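Local coordinates for protein glycerate kinase, putative (Thermotoga maritima, PDB 2B8N) that catalyses the ATP-dependent phosphorylation of D-glycerate to 2-phosphoglycerate, a magnesium-requiring step in the breakdown of serine via 3-hydroxypyruvate, at residues Val34-Lys46 against Ala60-Leu72. Residues are numbered along the deposited sequence; the frame is centred on the assembly and turned at random.
Sequences VFPDRAVKETLPK and AAWRMAKAAYEVL
Ala60, at the N-cap position of helix 61-72, sets its CB 3.9 Å from CG of Pro36, the first residue of helix 36-41. One turn further, Arg63 CB and Met64 CG both pack against CB of Pro36; the selenomethionine Met64 side chain also touches Ile260 of strand 255-261 and Leu132 of strand 128-133. Lys66 NZ forms a salt bridge with Glu70 OE2 on the syn side, 31° out of the carboxylate plane. The helix axes approach to 8.2 Å and cross at -42°; Ala67 CA lies 5.1 Å from Asp37 CA, and its CB packs 4.0 Å from Val40 CB. Ala68 follows, its CA 3.7 Å from Leu44 CD2, while both residues also touch Leu130 of strand 128-133. At Glu70 a hydrogen-bonded salt bridge joins the segments: Lys41, extended beyond CG, brings NZ to 2.9 Å from OE1, nearly along the C-O axis, and NZ also salt-bridges Asp37 OD2 on its syn side. Val71 splits its branches, CG1 meeting CG of Leu44 and of Pro45, CG2 lying 3.9 Å from Lys41 CG. The contact is thus apolar toward the sheet and ionic along one flank, a four-residue salt-bridge network: Asp37 OD1 and Glu70 OE1 are 4.0 Å apart, a repulsion probably offset by Lys41 linking both acids and Lys66 adding a second positive charge at Glu70.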
# COMPACT_ATOMS: atom_id res chain seq x y z
N VAL A 34 -6.83 9.37 3.35
CA VAL A 34 -6.16 8.81 2.18
C VAL A 34 -7.10 8.06 1.22
O VAL A 34 -6.64 7.21 0.44
CB VAL A 34 -4.96 7.89 2.61
CG1 VAL A 34 -3.91 8.71 3.33
CG2 VAL A 34 -5.42 6.71 3.48
N PHE A 35 -8.41 8.37 1.24
CA PHE A 35 -9.30 7.86 0.21
C PHE A 35 -8.88 8.54 -1.05
O PHE A 35 -8.49 9.70 -1.03
CB PHE A 35 -10.75 8.21 0.48
CG PHE A 35 -11.46 7.23 1.37
CD1 PHE A 35 -10.76 6.39 2.25
CD2 PHE A 35 -12.85 7.20 1.39
CE1 PHE A 35 -11.47 5.50 3.09
CE2 PHE A 35 -13.55 6.33 2.23
CZ PHE A 35 -12.87 5.47 3.07
N PRO A 36 -8.98 7.85 -2.18
CA PRO A 36 -8.54 8.47 -3.44
C PRO A 36 -9.15 9.87 -3.72
O PRO A 36 -8.41 10.78 -4.09
CB PRO A 36 -8.96 7.45 -4.51
CG PRO A 36 -9.13 6.13 -3.77
CD PRO A 36 -9.53 6.49 -2.38
N ASP A 37 -10.47 10.01 -3.54
CA ASP A 37 -11.18 11.25 -3.88
C ASP A 37 -10.57 12.44 -3.12
O ASP A 37 -10.18 13.45 -3.71
CB ASP A 37 -12.69 11.14 -3.58
CG ASP A 37 -13.51 12.29 -4.20
OD1 ASP A 37 -13.71 12.31 -5.45
OD2 ASP A 37 -13.97 13.18 -3.45
N ARG A 38 -10.49 12.31 -1.80
CA ARG A 38 -10.00 13.38 -0.99
C ARG A 38 -8.49 13.62 -1.24
O ARG A 38 -8.04 14.77 -1.23
CB ARG A 38 -10.34 13.08 0.48
CG ARG A 38 -9.64 14.00 1.48
CD ARG A 38 -10.40 14.17 2.78
NE ARG A 38 -9.48 14.59 3.83
CZ ARG A 38 -9.70 14.43 5.13
NH1 ARG A 38 -10.83 13.88 5.57
NH2 ARG A 38 -8.80 14.83 6.01
N ALA A 39 -7.71 12.56 -1.47
CA ALA A 39 -6.25 12.73 -1.62
C ALA A 39 -5.89 13.55 -2.84
O ALA A 39 -4.98 14.40 -2.81
CB ALA A 39 -5.55 11.37 -1.69
N VAL A 40 -6.62 13.27 -3.92
CA VAL A 40 -6.46 13.96 -5.19
C VAL A 40 -6.91 15.42 -5.06
O VAL A 40 -6.15 16.34 -5.36
CB VAL A 40 -7.26 13.24 -6.30
CG1 VAL A 40 -7.33 14.08 -7.57
CG2 VAL A 40 -6.62 11.90 -6.61
N LYS A 41 -8.14 15.61 -4.61
CA LYS A 41 -8.72 16.96 -4.54
C LYS A 41 -7.94 17.92 -3.63
O LYS A 41 -7.90 19.12 -3.88
CB LYS A 41 -10.20 16.88 -4.11
CG LYS A 41 -11.18 16.56 -5.24
CD LYS A 41 -12.51 16.03 -4.70
CE LYS A 41 -13.57 15.84 -5.81
NZ LYS A 41 -14.89 15.34 -5.28
N GLU A 42 -7.30 17.38 -2.58
CA GLU A 42 -6.47 18.20 -1.69
C GLU A 42 -5.08 18.53 -2.27
O GLU A 42 -4.39 19.37 -1.71
CB GLU A 42 -6.32 17.54 -0.32
CG GLU A 42 -7.63 17.53 0.44
CD GLU A 42 -7.51 17.00 1.85
OE1 GLU A 42 -6.42 16.47 2.22
OE2 GLU A 42 -8.51 17.09 2.59
N THR A 43 -4.69 17.88 -3.37
CA THR A 43 -3.41 18.13 -4.04
C THR A 43 -3.50 18.74 -5.45
O THR A 43 -2.88 19.78 -5.73
CB THR A 43 -2.63 16.82 -4.18
OG1 THR A 43 -2.47 16.21 -2.89
CG2 THR A 43 -1.27 17.07 -4.81
N LEU A 44 -4.25 18.08 -6.33
CA LEU A 44 -4.26 18.40 -7.77
C LEU A 44 -4.55 19.87 -8.10
O LEU A 44 -3.89 20.44 -8.98
CB LEU A 44 -5.27 17.49 -8.50
CG LEU A 44 -5.43 17.64 -10.00
CD1 LEU A 44 -4.08 17.66 -10.69
CD2 LEU A 44 -6.29 16.51 -10.54
N PRO A 45 -5.53 20.51 -7.43
CA PRO A 45 -5.82 21.90 -7.78
C PRO A 45 -4.62 22.83 -7.64
O PRO A 45 -4.37 23.65 -8.52
CB PRO A 45 -6.92 22.26 -6.78
CG PRO A 45 -7.56 20.97 -6.47
CD PRO A 45 -6.41 20.04 -6.34
N LYS A 46 -3.87 22.66 -6.55
CA LYS A 46 -2.64 23.43 -6.31
C LYS A 46 -1.61 23.37 -7.48
O LYS A 46 -0.82 24.30 -7.67
CB LYS A 46 -1.98 22.98 -5.01
CG LYS A 46 -2.87 23.13 -3.76
CD LYS A 46 -2.06 22.77 -2.53
CE LYS A 46 -2.91 22.35 -1.34
NZ LYS A 46 -2.15 21.38 -0.51
N ALA A 60 -6.72 1.49 -7.07
CA ALA A 60 -7.53 2.69 -6.83
C ALA A 60 -7.65 3.59 -8.07
O ALA A 60 -7.98 4.79 -7.96
CB ALA A 60 -6.93 3.49 -5.69
N ALA A 61 -7.39 3.02 -9.25
CA ALA A 61 -7.27 3.84 -10.45
C ALA A 61 -8.57 4.53 -10.77
O ALA A 61 -8.57 5.71 -11.09
CB ALA A 61 -6.78 3.03 -11.65
N TRP A 62 -9.68 3.80 -10.65
CA TRP A 62 -10.97 4.32 -11.08
C TRP A 62 -11.40 5.52 -10.23
O TRP A 62 -11.88 6.52 -10.77
CB TRP A 62 -12.02 3.22 -11.09
CG TRP A 62 -13.23 3.62 -11.86
CD1 TRP A 62 -13.50 3.36 -13.18
CD2 TRP A 62 -14.35 4.37 -11.37
NE1 TRP A 62 -14.72 3.90 -13.53
CE2 TRP A 62 -15.25 4.54 -12.44
CE3 TRP A 62 -14.67 4.93 -10.12
CZ2 TRP A 62 -16.45 5.22 -12.29
CZ3 TRP A 62 -15.86 5.63 -9.99
CH2 TRP A 62 -16.73 5.76 -11.06
N ARG A 63 -11.23 5.46 -8.91
CA ARG A 63 -11.70 6.59 -8.08
C ARG A 63 -10.76 7.80 -8.16
O ARG A 63 -11.21 8.95 -8.12
CB ARG A 63 -11.96 6.17 -6.64
CG ARG A 63 -13.00 5.06 -6.53
CD ARG A 63 -14.24 5.40 -5.72
NE ARG A 63 -15.44 5.64 -6.55
CZ ARG A 63 -16.71 5.58 -6.13
NH1 ARG A 63 -17.00 5.31 -4.88
NH2 ARG A 63 -17.71 5.79 -6.98
N MSE A 64 -9.47 7.54 -8.31
CA MSE A 64 -8.50 8.62 -8.52
C MSE A 64 -8.77 9.34 -9.85
O MSE A 64 -8.69 10.57 -9.91
CB MSE A 64 -7.08 8.07 -8.49
CG MSE A 64 -6.64 7.53 -7.16
SE MSE A 64 -4.74 6.99 -7.20
CE MSE A 64 -3.82 8.72 -7.39
N ALA A 65 -9.10 8.58 -10.90
CA ALA A 65 -9.41 9.19 -12.20
C ALA A 65 -10.67 10.05 -12.08
O ALA A 65 -10.67 11.21 -12.45
CB ALA A 65 -9.60 8.13 -13.27
N LYS A 66 -11.75 9.48 -11.54
CA LYS A 66 -12.98 10.24 -11.34
C LYS A 66 -12.76 11.56 -10.59
O LYS A 66 -13.37 12.57 -10.95
CB LYS A 66 -14.00 9.42 -10.58
CG LYS A 66 -15.29 10.18 -10.29
CD LYS A 66 -16.37 9.27 -9.74
CE LYS A 66 -17.54 10.08 -9.20
NZ LYS A 66 -17.15 10.83 -7.99
N ALA A 67 -11.94 11.55 -9.54
CA ALA A 67 -11.67 12.77 -8.77
C ALA A 67 -10.88 13.83 -9.56
O ALA A 67 -11.14 15.01 -9.44
CB ALA A 67 -10.97 12.43 -7.45
N ALA A 68 -9.94 13.39 -10.39
CA ALA A 68 -9.18 14.28 -11.28
C ALA A 68 -10.06 14.91 -12.36
O ALA A 68 -9.89 16.08 -12.70
CB ALA A 68 -8.07 13.49 -11.94
N TYR A 69 -10.98 14.13 -12.90
CA TYR A 69 -11.91 14.64 -13.88
C TYR A 69 -12.71 15.80 -13.29
O TYR A 69 -12.87 16.86 -13.93
CB TYR A 69 -12.86 13.53 -14.32
CG TYR A 69 -13.85 13.96 -15.34
CD1 TYR A 69 -13.42 14.51 -16.55
CD2 TYR A 69 -15.21 13.83 -15.12
CE1 TYR A 69 -14.34 14.91 -17.50
CE2 TYR A 69 -16.12 14.21 -16.06
CZ TYR A 69 -15.68 14.75 -17.24
OH TYR A 69 -16.61 15.13 -18.17
N GLU A 70 -13.19 15.59 -12.07
CA GLU A 70 -13.98 16.60 -11.36
C GLU A 70 -13.17 17.86 -11.07
O GLU A 70 -13.72 18.96 -11.12
CB GLU A 70 -14.58 16.03 -10.08
CG GLU A 70 -15.66 14.98 -10.33
CD GLU A 70 -16.18 14.31 -9.07
OE1 GLU A 70 -15.77 14.71 -7.96
OE2 GLU A 70 -16.99 13.36 -9.21
N VAL A 71 -11.89 17.72 -10.75
CA VAL A 71 -11.02 18.88 -10.63
C VAL A 71 -10.78 19.59 -12.00
O VAL A 71 -10.88 20.80 -12.07
CB VAL A 71 -9.64 18.54 -9.97
CG1 VAL A 71 -8.69 19.75 -10.05
CG2 VAL A 71 -9.82 18.07 -8.51
N LEU A 72 -10.46 18.84 -13.06
CA LEU A 72 -9.95 19.44 -14.30
C LEU A 72 -10.96 19.58 -15.43
O LEU A 72 -10.87 20.53 -16.19
CB LEU A 72 -8.76 18.66 -14.81
CG LEU A 72 -7.51 18.74 -13.94
CD1 LEU A 72 -6.56 17.72 -14.48
CD2 LEU A 72 -6.88 20.12 -13.89